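Local atomic coordinates of N-acylethanolamine-hydrolyzing acid amidase subunit beta (Caenorhabditis elegans, PDB entry 6DY3), a protein that probably degrades bioactive fatty acid amides such as N-palmitoylethanolamine to ethanolamine and free fatty acids, as the beta subunit of a self-cleaved heterodimer. Residues N155-N163 against R174-K183. Residues are numbered along the deposited sequence; the frame is centred on the assembly and turned at random.
Sequences NQWFLVETN and RRITAIQKLK
Phe158, Val160 and Leu182 form the apolar centre where the helical segment 174-183 runs nearly antiparallel (164°) against strand 158-161, an outermost strand, within this chain, of the five-stranded antiparallel sheet, next to strand 2-7, which follows Cys1. Leu182 offers CD1 to one face of the Phe158 ring in a CH-pi contact, 4.0 Å from the ring centroid, while Ile179 CG2 and Lys183 CG approach obliquely near its CE1-CZ end. Phe158 CG sits between the backbone N and the carbonyl carbon (chi1 61°), which turns the ring against the neighbouring Trp157 indole. The two Val160 methyls divide their work: CG2 meets Leu182 CD1 at 3.6 Å and Ile179 CG1, whereas CG1 faces Ala178 CB and the Arg175 aliphatic chain.

Polar contacts gather toward the other end. Arg175, extended from CG to NE, donates NE to Val160 O (3.2 Å), reaching it from above the carbonyl plane; Ile179 CD1 lies against one guanidinium face. Glu161 OE2 lies 4.2 Å from Arg175 NE, well out of the guanidinium plane, a relation of charge alone, and its OE1 is bridged to Lys169. With an alanine at Arg175, Val160 O would probably lose this donor and CG1 its packing against the methylenes. Arg174, bent at chi3 (-58°), brings NH2 to Asn163 OD1 (3.3 Å), with Thr162 CG2 over one guanidinium face; Asp20 and Asp172 take salt bridges from NH1 and NH2.

Asn163 OD1 also accepts from the amino group of Cys1, the probable nucleophile, and ND2 is held by Ala70 O. Arg174 is thus placed as a second-shell residue and probably helps fix the Asn163 amide beside the active site of this Ntn-hydrolase fold.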
ATOM      1  N   ASN B 155     -18.317  18.221 -11.520  1.00 78.75           N
ATOM      2  CA  ASN B 155     -16.961  18.609 -11.904  1.00 84.90           C
ATOM      3  C   ASN B 155     -15.932  18.176 -10.862  1.00 78.45           C
ATOM      4  O   ASN B 155     -14.895  18.824 -10.691  1.00 80.93           O
ATOM      5  CB  ASN B 155     -16.866  20.117 -12.152  1.00 91.19           C
ATOM      6  CG  ASN B 155     -15.673  20.489 -13.014  1.00 93.35           C
ATOM      7  OD1 ASN B 155     -15.333  19.778 -13.961  1.00 93.48           O
ATOM      8  ND2 ASN B 155     -15.026  21.602 -12.685  1.00 94.36           N
ATOM      9  N   GLN B 156     -16.206  17.074 -10.165  1.00 65.73           N
ATOM     10  CA  GLN B 156     -15.280  16.487  -9.198  1.00 56.19           C
ATOM     11  C   GLN B 156     -14.798  15.161  -9.783  1.00 49.49           C
ATOM     12  O   GLN B 156     -15.241  14.081  -9.390  1.00 45.90           O
ATOM     13  CB  GLN B 156     -15.953  16.304  -7.846  1.00 57.52           C
ATOM     14  CG  GLN B 156     -16.468  17.606  -7.239  1.00 64.75           C
ATOM     15  CD  GLN B 156     -17.179  17.398  -5.907  1.00 69.45           C
ATOM     16  OE1 GLN B 156     -17.599  16.290  -5.576  1.00 69.37           O
ATOM     17  NE2 GLN B 156     -17.307  18.471  -5.135  1.00 73.15           N
ATOM     18  N   TRP B 157     -13.867  15.254 -10.731  1.00 47.25           N
ATOM     19  CA  TRP B 157     -13.430  14.102 -11.507  1.00 44.07           C
ATOM     20  C   TRP B 157     -12.150  13.468 -10.986  1.00 41.18           C
ATOM     21  O   TRP B 157     -11.709  12.464 -11.553  1.00 36.21           O
ATOM     22  CB  TRP B 157     -13.243  14.490 -12.980  1.00 44.97           C
ATOM     23  CG  TRP B 157     -12.285  15.628 -13.219  1.00 42.78           C
ATOM     24  CD1 TRP B 157     -12.553  16.960 -13.110  1.00 41.03           C
ATOM     25  CD2 TRP B 157     -10.912  15.526 -13.624  1.00 40.95           C
ATOM     26  NE1 TRP B 157     -11.434  17.697 -13.417  1.00 41.54           N
ATOM     27  CE2 TRP B 157     -10.412  16.842 -13.736  1.00 41.15           C
ATOM     28  CE3 TRP B 157     -10.058  14.453 -13.900  1.00 38.41           C
ATOM     29  CZ2 TRP B 157      -9.094  17.112 -14.111  1.00 40.01           C
ATOM     30  CZ3 TRP B 157      -8.747  14.723 -14.273  1.00 37.59           C
ATOM     31  CH2 TRP B 157      -8.280  16.043 -14.374  1.00 37.63           C
ATOM     32  N   PHE B 158     -11.534  14.023  -9.938  1.00 44.47           N
ATOM     33  CA  PHE B 158     -10.336  13.429  -9.356  1.00 41.13           C
ATOM     34  C   PHE B 158     -10.370  13.526  -7.835  1.00 37.08           C
ATOM     35  O   PHE B 158     -11.069  14.358  -7.252  1.00 37.80           O
ATOM     36  CB  PHE B 158      -9.047  14.083  -9.898  1.00 40.80           C
ATOM     37  CG  PHE B 158      -8.931  15.553  -9.605  1.00 41.83           C
ATOM     38  CD1 PHE B 158      -8.451  15.998  -8.388  1.00 41.96           C
ATOM     39  CD2 PHE B 158      -9.278  16.486 -10.557  1.00 43.86           C
ATOM     40  CE1 PHE B 158      -8.344  17.347  -8.122  1.00 44.36           C
ATOM     41  CE2 PHE B 158      -9.169  17.839 -10.296  1.00 47.62           C
ATOM     42  CZ  PHE B 158      -8.701  18.268  -9.077  1.00 47.98           C
ATOM     43  N   LEU B 159      -9.599  12.644  -7.202  1.00 32.43           N
ATOM     44  CA  LEU B 159      -9.414  12.623  -5.757  1.00 31.93           C
ATOM     45  C   LEU B 159      -7.929  12.482  -5.463  1.00 33.93           C
ATOM     46  O   LEU B 159      -7.242  11.674  -6.098  1.00 32.19           O
ATOM     47  CB  LEU B 159     -10.180  11.471  -5.105  1.00 31.68           C
ATOM     48  CG  LEU B 159     -11.703  11.555  -5.132  1.00 33.55           C
ATOM     49  CD1 LEU B 159     -12.310  10.205  -4.822  1.00 30.23           C
ATOM     50  CD2 LEU B 159     -12.190  12.596  -4.151  1.00 36.71           C
ATOM     51  N   VAL B 160      -7.434  13.277  -4.514  1.00 34.13           N
ATOM     52  CA  VAL B 160      -6.027  13.267  -4.125  1.00 32.23           C
ATOM     53  C   VAL B 160      -5.936  13.207  -2.607  1.00 32.04           C
ATOM     54  O   VAL B 160      -6.608  13.972  -1.907  1.00 35.59           O
ATOM     55  CB  VAL B 160      -5.273  14.503  -4.653  1.00 34.66           C
ATOM     56  CG1 VAL B 160      -3.801  14.446  -4.243  1.00 35.21           C
ATOM     57  CG2 VAL B 160      -5.409  14.601  -6.158  1.00 33.27           C
ATOM     58  N   GLU B 161      -5.072  12.333  -2.100  1.00 33.58           N
ATOM     59  CA  GLU B 161      -4.895  12.208  -0.665  1.00 36.82           C
ATOM     60  C   GLU B 161      -3.445  11.843  -0.367  1.00 34.81           C
ATOM     61  O   GLU B 161      -2.797  11.139  -1.142  1.00 37.70           O
ATOM     62  CB  GLU B 161      -5.864  11.161  -0.082  1.00 38.44           C
ATOM     63  CG  GLU B 161      -6.088  11.285   1.417  1.00 42.94           C
ATOM     64  CD  GLU B 161      -6.500  12.694   1.833  1.00 46.35           C
ATOM     65  OE1 GLU B 161      -7.658  13.082   1.556  1.00 47.05           O
ATOM     66  OE2 GLU B 161      -5.662  13.419   2.418  1.00 46.00           O
ATOM     67  N   THR B 162      -2.935  12.335   0.769  1.00 30.93           N
ATOM     68  CA  THR B 162      -1.585  11.996   1.207  1.00 28.35           C
ATOM     69  C   THR B 162      -1.684  11.385   2.598  1.00 28.43           C
ATOM     70  O   THR B 162      -2.419  10.419   2.779  1.00 32.77           O
ATOM     71  CB  THR B 162      -0.663  13.202   1.118  1.00 31.45           C
ATOM     72  OG1 THR B 162      -1.165  14.253   1.959  1.00 36.14           O
ATOM     73  CG2 THR B 162      -0.571  13.704  -0.296  1.00 32.22           C
ATOM     74  N   ASN B 163      -0.959  11.922   3.586  1.00 30.65           N
ATOM     75  CA  ASN B 163      -0.788  11.298   4.887  1.00 30.14           C
ATOM     76  C   ASN B 163      -1.399  12.073   6.047  1.00 28.32           C
ATOM     77  O   ASN B 163      -1.416  11.554   7.167  1.00 33.29           O
ATOM     78  CB  ASN B 163       0.709  11.115   5.175  1.00 34.91           C
ATOM     79  CG  ASN B 163       1.366  10.160   4.217  1.00 35.12           C
ATOM     80  OD1 ASN B 163       2.378  10.495   3.594  1.00 34.96           O
ATOM     81  ND2 ASN B 163       0.804   8.960   4.090  1.00 33.76           N
ATOM     82  N   ARG B 174       2.902  18.238  -1.707  1.00 40.33           N
ATOM     83  CA  ARG B 174       2.605  17.124  -2.603  1.00 36.00           C
ATOM     84  C   ARG B 174       1.149  17.155  -3.047  1.00 35.75           C
ATOM     85  O   ARG B 174       0.843  16.993  -4.234  1.00 33.19           O
ATOM     86  CB  ARG B 174       2.917  15.796  -1.919  1.00 33.18           C
ATOM     87  CG  ARG B 174       4.377  15.610  -1.552  1.00 32.29           C
ATOM     88  CD  ARG B 174       4.572  14.355  -0.716  1.00 30.26           C
ATOM     89  NE  ARG B 174       3.779  14.400   0.508  1.00 31.04           N
ATOM     90  CZ  ARG B 174       3.681  13.401   1.380  1.00 27.64           C
ATOM     91  NH1 ARG B 174       4.327  12.265   1.164  1.00 24.81           N
ATOM     92  NH2 ARG B 174       2.932  13.538   2.467  1.00 27.72           N
ATOM     93  N   ARG B 175       0.233  17.346  -2.097  1.00 37.06           N
ATOM     94  CA  ARG B 175      -1.187  17.350  -2.431  1.00 38.53           C
ATOM     95  C   ARG B 175      -1.564  18.582  -3.241  1.00 37.24           C
ATOM     96  O   ARG B 175      -2.325  18.484  -4.210  1.00 36.87           O
ATOM     97  CB  ARG B 175      -2.017  17.270  -1.151  1.00 40.82           C
ATOM     98  CG  ARG B 175      -3.497  17.039  -1.385  1.00 39.80           C
ATOM     99  CD  ARG B 175      -4.243  16.798  -0.081  1.00 37.89           C
ATOM    100  NE  ARG B 175      -5.663  16.586  -0.324  1.00 37.17           N
ATOM    101  CZ  ARG B 175      -6.552  17.566  -0.430  1.00 43.13           C
ATOM    102  NH1 ARG B 175      -6.177  18.832  -0.307  1.00 44.24           N
ATOM    103  NH2 ARG B 175      -7.823  17.282  -0.659  1.00 49.76           N
ATOM    104  N   ILE B 176      -1.036  19.749  -2.869  1.00 35.03           N
ATOM    105  CA  ILE B 176      -1.354  20.981  -3.592  1.00 38.01           C
ATOM    106  C   ILE B 176      -0.886  20.887  -5.039  1.00 35.40           C
ATOM    107  O   ILE B 176      -1.617  21.236  -5.974  1.00 32.79           O
ATOM    108  CB  ILE B 176      -0.733  22.197  -2.879  1.00 40.55           C
ATOM    109  CG1 ILE B 176      -1.313  22.342  -1.468  1.00 42.58           C
ATOM    110  CG2 ILE B 176      -0.962  23.471  -3.689  1.00 37.93           C
ATOM    111  CD1 ILE B 176      -0.537  23.287  -0.584  1.00 43.16           C
ATOM    112  N   THR B 177       0.350  20.433  -5.244  1.00 37.26           N
ATOM    113  CA  THR B 177       0.899  20.364  -6.592  1.00 39.43           C
ATOM    114  C   THR B 177       0.102  19.405  -7.465  1.00 39.41           C
ATOM    115  O   THR B 177      -0.231  19.723  -8.612  1.00 46.07           O
ATOM    116  CB  THR B 177       2.366  19.943  -6.529  1.00 40.66           C
ATOM    117  OG1 THR B 177       3.105  20.922  -5.788  1.00 43.65           O
ATOM    118  CG2 THR B 177       2.954  19.797  -7.928  1.00 38.91           C
ATOM    119  N   ALA B 178      -0.220  18.223  -6.936  1.00 33.43           N
ATOM    120  CA  ALA B 178      -0.958  17.244  -7.726  1.00 32.89           C
ATOM    121  C   ALA B 178      -2.319  17.783  -8.144  1.00 32.11           C
ATOM    122  O   ALA B 178      -2.780  17.521  -9.261  1.00 33.13           O
ATOM    123  CB  ALA B 178      -1.114  15.942  -6.938  1.00 35.04           C
ATOM    124  N   ILE B 179      -2.976  18.547  -7.267  1.00 36.25           N
ATOM    125  CA  ILE B 179      -4.284  19.101  -7.611  1.00 39.44           C
ATOM    126  C   ILE B 179      -4.143  20.160  -8.693  1.00 41.75           C
ATOM    127  O   ILE B 179      -4.950  20.221  -9.626  1.00 42.38           O
ATOM    128  CB  ILE B 179      -4.970  19.671  -6.355  1.00 39.23           C
ATOM    129  CG1 ILE B 179      -5.250  18.549  -5.348  1.00 35.21           C
ATOM    130  CG2 ILE B 179      -6.257  20.402  -6.731  1.00 41.48           C
ATOM    131  CD1 ILE B 179      -5.631  19.048  -3.967  1.00 36.43           C
ATOM    132  N   GLN B 180      -3.123  21.011  -8.584  1.00 49.52           N
ATOM    133  CA  GLN B 180      -2.875  21.998  -9.628  1.00 54.76           C
ATOM    134  C   GLN B 180      -2.595  21.313 -10.957  1.00 50.97           C
ATOM    135  O   GLN B 180      -3.122  21.717 -12.000  1.00 51.35           O
ATOM    136  CB  GLN B 180      -1.714  22.908  -9.223  1.00 59.68           C
ATOM    137  CG  GLN B 180      -2.097  23.939  -8.167  1.00 68.28           C
ATOM    138  CD  GLN B 180      -0.915  24.771  -7.683  1.00 72.45           C
ATOM    139  OE1 GLN B 180       0.206  24.627  -8.176  1.00 72.19           O
ATOM    140  NE2 GLN B 180      -1.164  25.646  -6.708  1.00 71.72           N
ATOM    141  N   LYS B 181      -1.775  20.262 -10.935  1.00 44.59           N
ATOM    142  CA  LYS B 181      -1.384  19.607 -12.174  1.00 42.01           C
ATOM    143  C   LYS B 181      -2.571  18.909 -12.829  1.00 43.55           C
ATOM    144  O   LYS B 181      -2.719  18.950 -14.057  1.00 47.31           O
ATOM    145  CB  LYS B 181      -0.252  18.619 -11.896  1.00 38.51           C
ATOM    146  CG  LYS B 181       0.634  18.320 -13.098  1.00 42.93           C
ATOM    147  CD  LYS B 181       1.435  19.536 -13.522  1.00 45.74           C
ATOM    148  CE  LYS B 181       2.280  19.257 -14.751  1.00 46.74           C
ATOM    149  NZ  LYS B 181       3.150  20.426 -15.057  1.00 49.19           N
ATOM    150  N   LEU B 182      -3.438  18.281 -12.033  1.00 41.01           N
ATOM    151  CA  LEU B 182      -4.632  17.657 -12.594  1.00 41.59           C
ATOM    152  C   LEU B 182      -5.536  18.692 -13.252  1.00 44.11           C
ATOM    153  O   LEU B 182      -6.125  18.435 -14.309  1.00 47.66           O
ATOM    154  CB  LEU B 182      -5.389  16.900 -11.503  1.00 40.68           C
ATOM    155  CG  LEU B 182      -4.748  15.592 -11.043  1.00 38.49           C
ATOM    156  CD1 LEU B 182      -5.245  15.228  -9.661  1.00 40.58           C
ATOM    157  CD2 LEU B 182      -5.044  14.469 -12.028  1.00 37.59           C
ATOM    158  N   LYS B 183      -5.655  19.871 -12.643  1.00 42.65           N
ATOM    159  CA  LYS B 183      -6.476  20.922 -13.233  1.00 44.92           C
ATOM    160  C   LYS B 183      -5.860  21.441 -14.525  1.00 50.19           C
ATOM    161  O   LYS B 183      -6.581  21.735 -15.484  1.00 48.87           O
ATOM    162  CB  LYS B 183      -6.671  22.053 -12.226  1.00 46.58           C
ATOM    163  CG  LYS B 183      -7.564  21.677 -11.057  1.00 49.14           C
ATOM    164  CD  LYS B 183      -7.659  22.813 -10.048  1.00 53.75           C
ATOM    165  CE  LYS B 183      -8.597  22.463  -8.901  1.00 55.86           C
ATOM    166  NZ  LYS B 183      -8.664  23.554  -7.891  1.00 57.77           N
TER